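Local atomic coordinates of thymocyte nuclear protein 1 (Leishmania major, PDB entry 2AR1), a protein that is of unknown function but is built around an EVE domain of the PUA clan, and so may recognise modified bases in nucleic acid. Residues Ile33-Trp44 against Met114-Arg122; Trp123-Leu132 against Ile162-Gln170. All coordinates share one frame; numbering follows the deposited sequence.

Contact 1: residues Ile33-Trp44 against Met114-Arg122; sequences IDDLAKQKTSPW and MVDVKFVAR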
loop_
_atom_site.group_PDB
_atom_site.type_symbol
_atom_site.label_atom_id
_atom_site.label_comp_id
_atom_site.label_asym_id
_atom_site.label_seq_id
_atom_site.Cartn_x
_atom_site.Cartn_y
_atom_site.Cartn_z
ATOM N N ILE A 33 4.149 0.428 9.431
ATOM C CA ILE A 33 2.776 0.486 9.941
ATOM C C ILE A 33 2.685 1.333 11.256
ATOM O O ILE A 33 1.710 1.985 11.482
ATOM C CB ILE A 33 2.223 -0.934 10.173
ATOM C CG1 ILE A 33 0.729 -0.893 10.559
ATOM C CG2 ILE A 33 3.003 -1.661 11.318
ATOM C CD1 ILE A 33 -0.245 -0.263 9.516
ATOM N N ASP A 34 3.748 1.362 12.049
ATOM C CA ASP A 34 3.750 2.123 13.319
ATOM C C ASP A 34 3.847 3.635 13.098
ATOM O O ASP A 34 3.362 4.413 13.902
ATOM C CB ASP A 34 4.916 1.608 14.135
ATOM C CG ASP A 34 4.737 0.162 14.521
ATOM O OD1 ASP A 34 3.563 -0.221 14.813
ATOM O OD2 ASP A 34 5.747 -0.604 14.585
ATOM N N ASP A 35 4.532 4.029 12.016
ATOM C CA ASP A 35 4.540 5.431 11.554
ATOM C C ASP A 35 3.130 5.862 11.156
ATOM O O ASP A 35 2.727 6.966 11.486
ATOM C CB ASP A 35 5.517 5.623 10.361
ATOM C CG ASP A 35 6.934 5.443 10.793
ATOM O OD1 ASP A 35 7.325 6.054 11.835
ATOM O OD2 ASP A 35 7.613 4.603 10.197
ATOM N N LEU A 36 2.422 5.025 10.373
ATOM C CA LEU A 36 1.013 5.383 10.024
ATOM C C LEU A 36 0.127 5.505 11.253
ATOM O O LEU A 36 -0.657 6.455 11.407
ATOM C CB LEU A 36 0.435 4.359 9.035
ATOM C CG LEU A 36 -0.990 4.590 8.565
ATOM C CD1 LEU A 36 -1.103 6.019 8.001
ATOM C CD2 LEU A 36 -1.378 3.534 7.500
ATOM N N ALA A 37 0.293 4.520 12.148
ATOM C CA ALA A 37 -0.432 4.493 13.417
ATOM C C ALA A 37 -0.198 5.783 14.169
ATOM O O ALA A 37 -1.150 6.389 14.679
ATOM C CB ALA A 37 -0.026 3.241 14.251
ATOM N N LYS A 38 1.057 6.218 14.220
ATOM C CA LYS A 38 1.411 7.417 15.002
ATOM C C LYS A 38 0.820 8.657 14.349
ATOM O O LYS A 38 0.258 9.497 15.057
ATOM C CB LYS A 38 2.918 7.557 15.115
ATOM C CG LYS A 38 3.438 8.224 16.307
ATOM C CD LYS A 38 4.950 8.082 16.290
ATOM C CE LYS A 38 5.645 9.276 16.861
ATOM N NZ LYS A 38 7.012 8.851 17.324
ATOM N N GLN A 39 0.909 8.738 13.012
ATOM C CA GLN A 39 0.368 9.865 12.223
ATOM C C GLN A 39 -1.171 9.846 12.077
ATOM O O GLN A 39 -1.768 10.885 11.845
ATOM C CB GLN A 39 1.020 9.941 10.850
ATOM C CG GLN A 39 2.541 10.123 10.858
ATOM C CD GLN A 39 3.110 10.243 9.468
ATOM O OE1 GLN A 39 2.363 10.395 8.480
ATOM N NE2 GLN A 39 4.439 10.180 9.364
ATOM N N LYS A 40 -1.783 8.670 12.232
ATOM C CA LYS A 40 -3.212 8.421 12.080
ATOM C C LYS A 40 -3.675 8.458 10.611
ATOM O O LYS A 40 -4.298 7.516 10.160
ATOM C CB LYS A 40 -4.053 9.369 12.955
ATOM C CG LYS A 40 -3.737 9.371 14.458
ATOM C CD LYS A 40 -4.658 10.377 15.187
ATOM C CE LYS A 40 -4.655 10.188 16.730
ATOM N NZ LYS A 40 -5.491 11.166 17.565
ATOM N N THR A 41 -3.333 9.530 9.896
ATOM C CA THR A 41 -3.445 9.568 8.435
ATOM C C THR A 41 -2.121 10.042 7.813
ATOM O O THR A 41 -1.362 10.826 8.423
ATOM C CB THR A 41 -4.594 10.486 7.912
ATOM O OG1 THR A 41 -4.270 11.859 8.172
ATOM C CG2 THR A 41 -5.948 10.176 8.592
ATOM N N SER A 42 -1.898 9.657 6.560
ATOM C CA SER A 42 -0.714 10.084 5.855
ATOM C C SER A 42 -1.000 10.089 4.354
ATOM O O SER A 42 -1.710 9.220 3.873
ATOM C CB SER A 42 0.435 9.156 6.158
ATOM O OG SER A 42 1.584 9.397 5.319
ATOM N N PRO A 43 -0.431 11.057 3.626
ATOM C CA PRO A 43 -0.450 10.921 2.148
ATOM C C PRO A 43 0.422 9.722 1.786
ATOM O O PRO A 43 1.356 9.451 2.488
ATOM C CB PRO A 43 0.197 12.213 1.674
ATOM C CG PRO A 43 0.904 12.766 2.854
ATOM C CD PRO A 43 0.280 12.255 4.085
ATOM N N TRP A 44 0.145 9.045 0.674
ATOM C CA TRP A 44 0.998 7.958 0.236
ATOM C C TRP A 44 2.008 8.465 -0.800
ATOM O O TRP A 44 1.854 8.230 -2.012
ATOM C CB TRP A 44 0.147 6.810 -0.279
ATOM C CG TRP A 44 0.891 5.532 -0.241
ATOM C CD1 TRP A 44 1.412 4.874 -1.278
ATOM C CD2 TRP A 44 1.238 4.788 0.927
ATOM N NE1 TRP A 44 2.060 3.740 -0.866
ATOM C CE2 TRP A 44 1.946 3.672 0.508
ATOM C CE3 TRP A 44 0.977 4.970 2.300
ATOM C CZ2 TRP A 44 2.396 2.734 1.395
ATOM C CZ3 TRP A 44 1.424 4.060 3.154
ATOM C CH2 TRP A 44 2.112 2.944 2.709
ATOM N N MET A 114 -1.039 10.903 -5.503
ATOM C CA MET A 114 -1.100 10.089 -4.313
ATOM C C MET A 114 -2.434 10.277 -3.605
ATOM O O MET A 114 -3.028 11.345 -3.642
ATOM C CB MET A 114 0.012 10.461 -3.363
ATOM C CG MET A 114 -0.082 11.825 -2.803
ATOM S SD MET A 114 1.369 12.404 -1.959
ATOM C CE MET A 114 0.872 14.040 -1.426
ATOM N N VAL A 115 -2.847 9.196 -2.952
ATOM C CA VAL A 115 -3.973 9.206 -2.016
ATOM C C VAL A 115 -3.506 9.459 -0.597
ATOM O O VAL A 115 -2.301 9.514 -0.330
ATOM C CB VAL A 115 -4.806 7.916 -2.065
ATOM C CG1 VAL A 115 -5.327 7.662 -3.506
ATOM C CG2 VAL A 115 -3.964 6.699 -1.677
ATOM N N ASP A 116 -4.487 9.769 0.258
ATOM C CA ASP A 116 -4.284 9.736 1.747
ATOM C C ASP A 116 -4.860 8.463 2.278
ATOM O O ASP A 116 -5.884 8.009 1.830
ATOM C CB ASP A 116 -4.975 10.894 2.439
ATOM C CG ASP A 116 -4.257 12.238 2.259
ATOM O OD1 ASP A 116 -3.153 12.275 1.635
ATOM O OD2 ASP A 116 -4.812 13.244 2.768
ATOM N N VAL A 117 -4.184 7.885 3.294
ATOM C CA VAL A 117 -4.709 6.669 3.924
ATOM C C VAL A 117 -4.761 6.893 5.409
ATOM O O VAL A 117 -4.082 7.768 5.931
ATOM C CB VAL A 117 -3.916 5.409 3.653
ATOM C CG1 VAL A 117 -3.905 5.043 2.185
ATOM C CG2 VAL A 117 -2.482 5.493 4.152
ATOM N N LYS A 118 -5.609 6.108 6.045
ATOM C CA LYS A 118 -5.763 6.144 7.493
ATOM C C LYS A 118 -5.350 4.798 8.068
ATOM O O LYS A 118 -5.496 3.756 7.428
ATOM C CB LYS A 118 -7.182 6.555 7.951
ATOM C CG LYS A 118 -8.227 5.463 7.961
ATOM C CD LYS A 118 -9.425 5.923 8.808
ATOM C CE LYS A 118 -10.716 5.354 8.287
ATOM N NZ LYS A 118 -11.832 5.590 9.311
ATOM N N PHE A 119 -4.722 4.815 9.240
ATOM C CA PHE A 119 -4.429 3.636 9.968
ATOM C C PHE A 119 -5.702 2.901 10.337
ATOM O O PHE A 119 -6.648 3.548 10.809
ATOM C CB PHE A 119 -3.824 4.045 11.338
ATOM C CG PHE A 119 -3.579 2.875 12.222
ATOM C CD1 PHE A 119 -2.503 2.013 11.993
ATOM C CD2 PHE A 119 -4.421 2.639 13.297
ATOM C CE1 PHE A 119 -2.309 0.918 12.819
ATOM C CE2 PHE A 119 -4.233 1.529 14.107
ATOM C CZ PHE A 119 -3.190 0.721 13.902
ATOM N N VAL A 120 -5.683 1.577 10.274
ATOM C CA VAL A 120 -6.849 0.767 10.707
ATOM C C VAL A 120 -6.448 -0.275 11.760
ATOM O O VAL A 120 -7.122 -0.402 12.775
ATOM C CB VAL A 120 -7.514 0.056 9.494
ATOM C CG1 VAL A 120 -8.560 -0.901 9.950
ATOM C CG2 VAL A 120 -8.134 1.091 8.536
ATOM N N ALA A 121 -5.362 -0.995 11.462
ATOM C CA ALA A 121 -4.873 -2.068 12.356
ATOM C C ALA A 121 -3.368 -2.333 12.236
ATOM O O ALA A 121 -2.796 -2.204 11.177
ATOM C CB ALA A 121 -5.617 -3.301 12.137
ATOM N N ARG A 122 -2.768 -2.671 13.401
ATOM C CA ARG A 122 -1.381 -2.988 13.516
ATOM C C ARG A 122 -1.375 -4.438 13.998
ATOM O O ARG A 122 -1.879 -4.720 15.091
ATOM C CB ARG A 122 -0.680 -2.067 14.516
ATOM C CG ARG A 122 0.871 -2.046 14.485
ATOM C CD ARG A 122 1.568 -3.313 14.832
ATOM N NE ARG A 122 2.960 -2.974 15.040
ATOM C CZ ARG A 122 3.903 -3.851 15.338
ATOM N NH1 ARG A 122 3.589 -5.125 15.449
ATOM N NH2 ARG A 122 5.146 -3.462 15.557
#

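Contact 2: residues Trp123-Leu132 against Ile162-Gln170; sequences WDTVLTLHEL and ILRMNEEQQ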
loop_
_atom_site.group_PDB
_atom_site.type_symbol
_atom_site.label_atom_id
_atom_site.label_comp_id
_atom_site.label_asym_id
_atom_site.label_seq_id
_atom_site.Cartn_x
_atom_site.Cartn_y
_atom_site.Cartn_z
ATOM N N TRP A 123 -0.872 -5.363 13.206
ATOM C CA TRP A 123 -1.000 -6.734 13.558
ATOM C C TRP A 123 0.164 -7.086 14.508
ATOM O O TRP A 123 1.297 -6.555 14.364
ATOM C CB TRP A 123 -0.999 -7.633 12.342
ATOM C CG TRP A 123 -2.217 -7.506 11.539
ATOM C CD1 TRP A 123 -3.373 -6.817 11.897
ATOM C CD2 TRP A 123 -2.466 -8.089 10.229
ATOM N NE1 TRP A 123 -4.301 -6.937 10.860
ATOM C CE2 TRP A 123 -3.777 -7.728 9.862
ATOM C CE3 TRP A 123 -1.712 -8.932 9.361
ATOM C CZ2 TRP A 123 -4.360 -8.180 8.641
ATOM C CZ3 TRP A 123 -2.293 -9.338 8.111
ATOM C CH2 TRP A 123 -3.605 -8.963 7.808
ATOM N N ASP A 124 -0.046 -8.014 15.430
ATOM C CA ASP A 124 0.978 -8.307 16.458
ATOM C C ASP A 124 2.337 -8.761 15.892
ATOM O O ASP A 124 3.404 -8.444 16.429
ATOM C CB ASP A 124 0.480 -9.358 17.451
ATOM C CG ASP A 124 -0.728 -8.955 18.292
ATOM O OD1 ASP A 124 -1.341 -7.865 18.157
ATOM O OD2 ASP A 124 -1.098 -9.877 19.049
ATOM N N THR A 125 2.288 -9.553 14.820
ATOM C CA THR A 125 3.483 -9.962 14.118
ATOM C C THR A 125 3.099 -9.895 12.660
ATOM O O THR A 125 1.889 -9.943 12.302
ATOM C CB THR A 125 3.940 -11.360 14.474
ATOM O OG1 THR A 125 2.919 -12.302 14.133
ATOM C CG2 THR A 125 4.219 -11.430 15.959
ATOM N N VAL A 126 4.093 -9.637 11.852
ATOM C CA VAL A 126 3.887 -9.553 10.414
ATOM C C VAL A 126 3.423 -10.917 9.926
ATOM O O VAL A 126 3.844 -11.968 10.390
ATOM C CB VAL A 126 5.175 -9.150 9.702
ATOM C CG1 VAL A 126 5.000 -9.152 8.182
ATOM C CG2 VAL A 126 5.635 -7.783 10.059
ATOM N N LEU A 127 2.523 -10.900 8.979
ATOM C CA LEU A 127 2.133 -12.127 8.264
ATOM C C LEU A 127 3.111 -12.335 7.099
ATOM O O LEU A 127 3.072 -11.581 6.131
ATOM C CB LEU A 127 0.695 -11.973 7.796
ATOM C CG LEU A 127 0.054 -13.151 7.073
ATOM C CD1 LEU A 127 -0.009 -14.388 8.016
ATOM C CD2 LEU A 127 -1.277 -12.854 6.450
ATOM N N THR A 128 3.999 -13.330 7.217
ATOM C CA THR A 128 5.144 -13.302 6.383
ATOM C C THR A 128 4.804 -13.613 4.934
ATOM O O THR A 128 3.797 -14.295 4.644
ATOM C CB THR A 128 6.181 -14.353 6.795
ATOM O OG1 THR A 128 5.564 -15.676 6.793
ATOM C CG2 THR A 128 6.711 -13.994 8.169
ATOM N N LEU A 129 5.715 -13.178 4.067
ATOM C CA LEU A 129 5.641 -13.466 2.621
ATOM C C LEU A 129 5.629 -14.976 2.381
ATOM O O LEU A 129 4.807 -15.447 1.548
ATOM C CB LEU A 129 6.703 -12.726 1.857
ATOM C CG LEU A 129 6.563 -13.040 0.385
ATOM C CD1 LEU A 129 5.546 -12.288 -0.341
ATOM C CD2 LEU A 129 7.955 -12.938 -0.211
ATOM N N HIS A 130 6.470 -15.694 3.141
ATOM C CA HIS A 130 6.558 -17.183 3.004
ATOM C C HIS A 130 5.143 -17.775 3.182
ATOM O O HIS A 130 4.683 -18.579 2.364
ATOM C CB HIS A 130 7.488 -17.769 4.057
ATOM C CG HIS A 130 7.384 -19.259 4.151
ATOM N ND1 HIS A 130 8.018 -20.111 3.264
ATOM C CD2 HIS A 130 6.689 -20.052 4.999
ATOM C CE1 HIS A 130 7.756 -21.368 3.589
ATOM N NE2 HIS A 130 6.975 -21.359 4.658
ATOM N N GLU A 131 4.404 -17.331 4.212
ATOM C CA GLU A 131 3.068 -17.857 4.399
ATOM C C GLU A 131 2.139 -17.429 3.289
ATOM O O GLU A 131 1.228 -18.195 2.963
ATOM C CB GLU A 131 2.452 -17.502 5.745
ATOM C CG GLU A 131 3.092 -18.187 6.928
ATOM C CD GLU A 131 3.308 -19.711 6.723
ATOM O OE1 GLU A 131 2.374 -20.444 6.294
ATOM O OE2 GLU A 131 4.419 -20.206 7.008
ATOM N N LEU A 132 2.337 -16.217 2.755
ATOM C CA LEU A 132 1.403 -15.724 1.732
ATOM C C LEU A 132 1.548 -16.634 0.497
ATOM O O LEU A 132 0.558 -16.859 -0.227
ATOM C CB LEU A 132 1.653 -14.281 1.338
ATOM C CG LEU A 132 1.365 -13.253 2.455
ATOM C CD1 LEU A 132 1.960 -11.900 2.106
ATOM C CD2 LEU A 132 -0.120 -13.126 2.861
ATOM N N ILE A 162 -6.356 -13.324 3.712
ATOM C CA ILE A 162 -5.245 -12.689 4.439
ATOM C C ILE A 162 -5.667 -12.258 5.835
ATOM O O ILE A 162 -4.936 -12.541 6.766
ATOM C CB ILE A 162 -4.553 -11.592 3.596
ATOM C CG1 ILE A 162 -3.902 -12.249 2.412
ATOM C CG2 ILE A 162 -3.668 -10.674 4.393
ATOM C CD1 ILE A 162 -3.293 -11.298 1.295
ATOM N N LEU A 163 -6.827 -11.678 5.983
ATOM C CA LEU A 163 -7.362 -11.273 7.272
ATOM C C LEU A 163 -7.607 -12.528 8.098
ATOM O O LEU A 163 -7.300 -12.551 9.292
ATOM C CB LEU A 163 -8.584 -10.376 7.127
ATOM C CG LEU A 163 -8.175 -8.884 6.982
ATOM C CD1 LEU A 163 -7.461 -8.489 5.781
ATOM C CD2 LEU A 163 -9.427 -8.086 7.064
ATOM N N ARG A 164 -8.087 -13.605 7.499
ATOM C CA ARG A 164 -8.270 -14.900 8.170
ATOM C C ARG A 164 -6.949 -15.418 8.704
ATOM O O ARG A 164 -6.841 -15.956 9.780
ATOM C CB ARG A 164 -8.937 -15.898 7.220
ATOM C CG ARG A 164 -8.628 -17.317 7.507
ATOM C CD ARG A 164 -8.899 -18.314 6.364
ATOM N NE ARG A 164 -8.530 -19.656 6.817
ATOM C CZ ARG A 164 -8.971 -20.812 6.328
ATOM N NH1 ARG A 164 -9.842 -20.826 5.357
ATOM N NH2 ARG A 164 -8.582 -21.963 6.896
ATOM N N MET A 165 -5.932 -15.356 7.873
ATOM C CA MET A 165 -4.582 -15.756 8.297
ATOM C C MET A 165 -4.031 -14.986 9.521
ATOM O O MET A 165 -3.359 -15.560 10.400
ATOM C CB MET A 165 -3.610 -15.634 7.146
ATOM C CG MET A 165 -3.857 -16.655 6.078
ATOM S SD MET A 165 -2.873 -16.304 4.564
ATOM C CE MET A 165 -1.339 -16.687 5.059
ATOM N N ASN A 166 -4.291 -13.676 9.547
ATOM C CA ASN A 166 -3.885 -12.897 10.721
ATOM C C ASN A 166 -4.578 -13.421 11.975
ATOM O O ASN A 166 -3.951 -13.535 13.056
ATOM C CB ASN A 166 -4.137 -11.404 10.558
ATOM C CG ASN A 166 -3.814 -10.634 11.830
ATOM O OD1 ASN A 166 -2.685 -10.710 12.334
ATOM N ND2 ASN A 166 -4.777 -9.889 12.348
ATOM N N GLU A 167 -5.862 -13.735 11.860
ATOM C CA GLU A 167 -6.617 -14.253 12.995
ATOM C C GLU A 167 -6.083 -15.585 13.431
ATOM O O GLU A 167 -5.953 -15.797 14.604
ATOM C CB GLU A 167 -8.110 -14.370 12.689
ATOM C CG GLU A 167 -8.687 -13.153 12.116
ATOM C CD GLU A 167 -10.194 -13.246 12.046
ATOM O OE1 GLU A 167 -10.711 -14.159 11.352
ATOM O OE2 GLU A 167 -10.850 -12.420 12.689
ATOM N N GLU A 168 -5.741 -16.477 12.491
ATOM C CA GLU A 168 -5.191 -17.800 12.837
ATOM C C GLU A 168 -3.882 -17.615 13.576
ATOM O O GLU A 168 -3.647 -18.289 14.568
ATOM C CB GLU A 168 -4.988 -18.637 11.561
ATOM C CG GLU A 168 -6.342 -18.893 10.875
ATOM C CD GLU A 168 -6.248 -19.512 9.486
ATOM O OE1 GLU A 168 -5.293 -19.232 8.739
ATOM O OE2 GLU A 168 -7.176 -20.273 9.147
ATOM N N GLN A 169 -3.050 -16.686 13.115
ATOM C CA GLN A 169 -1.728 -16.415 13.699
ATOM C C GLN A 169 -1.856 -15.825 15.116
ATOM O O GLN A 169 -1.063 -16.135 16.017
ATOM C CB GLN A 169 -0.862 -15.528 12.774
ATOM C CG GLN A 169 -0.827 -14.023 13.087
ATOM C CD GLN A 169 0.199 -13.226 12.237
ATOM O OE1 GLN A 169 1.302 -13.743 11.914
ATOM N NE2 GLN A 169 -0.141 -11.947 11.920
ATOM N N GLN A 170 -2.894 -15.034 15.324
ATOM C CA GLN A 170 -3.132 -14.365 16.609
ATOM C C GLN A 170 -3.750 -15.312 17.654
ATOM O O GLN A 170 -3.932 -14.942 18.823
ATOM C CB GLN A 170 -4.000 -13.117 16.378
ATOM C CG GLN A 170 -3.382 -12.138 15.315
ATOM C CD GLN A 170 -2.008 -11.563 15.745
ATOM O OE1 GLN A 170 -1.819 -11.303 16.936
ATOM N NE2 GLN A 170 -1.046 -11.378 14.787
#

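Contact 1: residues Ile33-Trp44 against Met114-Arg122
With its CG opposite the backbone N (chi1 -165°) and a bend at chi2 (-64°), R122 turns the edge of its guanidinium to D34 in the first turn of helix 33-39. The grip is side-on. NE of R122 makes a nearly straight bond of 2.8 Å to OD1 of D34, while NH2 of R122 reaches OD2 of D34 at 3.1 Å, each oxygen using its syn lone pair. The two planes lie 21° apart, and the paired bonds fix the rotation of both groups. I33 covers the aliphatic part of this arginine, CG2 resting on CG of R122. The F119 ring takes CB of A37 over one face, a CH-pi contact 3.8 Å from its centroid, and has the backbone N of A121 over the opposite face. L36 sets CG against CB of F119 and CD2 against CG2 of V117. K40, just past the helix and with positive phi, gives its O to N of F119 (2.9 Å). Antiparallel pairing follows: S42 and V117 form a hydrogen-bonded pair, N of V117 lying 2.9 Å from O of S42, and N of W44 donates to O of V115 (2.7 Å). OD1 of D116 leans on P43 but bonds to OH of Y88. Strand 41-43 thus edges the mixed sheet beyond strand 113-128, which pairs on its other side with strand 76-89, while I33, L36 and W44 pack on F67 of strand 64-69.

Contact 2: residues Trp123-Leu132 against Ile162-Gln170
OD1 of N166, lying over the indole of W123, takes bonds from two residues that follow it in the chain: NE2 of Q169 donates to it at 2.9 Å (167° at the hydrogen, in the carbonyl plane and on a lone pair), and NE2 of Q170 adds a weak bond of 3.0 Å to the same oxygen. This amide cluster closes the C-terminal end of helix 156-169, which packs across the far end of strand 113-128 in the mixed alpha/beta fold of the EVE domain, beside the bend in the chain at D124 and T125.

The bonds keep the N166 amide flat on the indole, the two planes 7° apart. CG of N166 sits 3.3 Å from CD2 of W123, and CB of N166 stands almost on the normal of the six-membered ring, 3.4 Å from its centroid, in a CH-pi contact. CG anti to the backbone N (chi1 175°) is what lets the amide run on from CB across the ring system. I162, through CG2, and L163, through CG, come to the edge of the same indole, whose surroundings also include V77 and L80 of strand 76-89.

Q169 runs past T125 in the opposite direction and makes two weak bonds: NE2 of Q169 to O of T125 (2.9 Å), and OG1 of T125 to OE1 of Q169 (3.1 Å). Deeper in, L127 wedges CD2 between CG2 of I162 and CB of M165. From the short helix 129-132, CD2 of L132 meets CG1 of I162. The bend at chi3 of M165 leaves its CE against CB of E131 and 3.6 Å from O of E131.

Contact 1 closes at R122 and contact 2 opens at W123, the next residue, so one long strand, 113-128, serves both, although their centres lie about 19 Å apart. Contact 1 adds the edge strand 41-43 and helix 33-39 to it; contact 2 covers its end with the C-terminal helix. Strand 76-89 pairs with both portions: L80 bonds to the backbone of V120 and A121 at a classic beta bulge and also packs against W123. Contact 1 lies nearer the centre of the chain, about 10 Å against 16 Å between centres. A bound glycerol, probably from the crystallisation liquor, sits about 4 Å from the side chain of W44 and may mark a pocket.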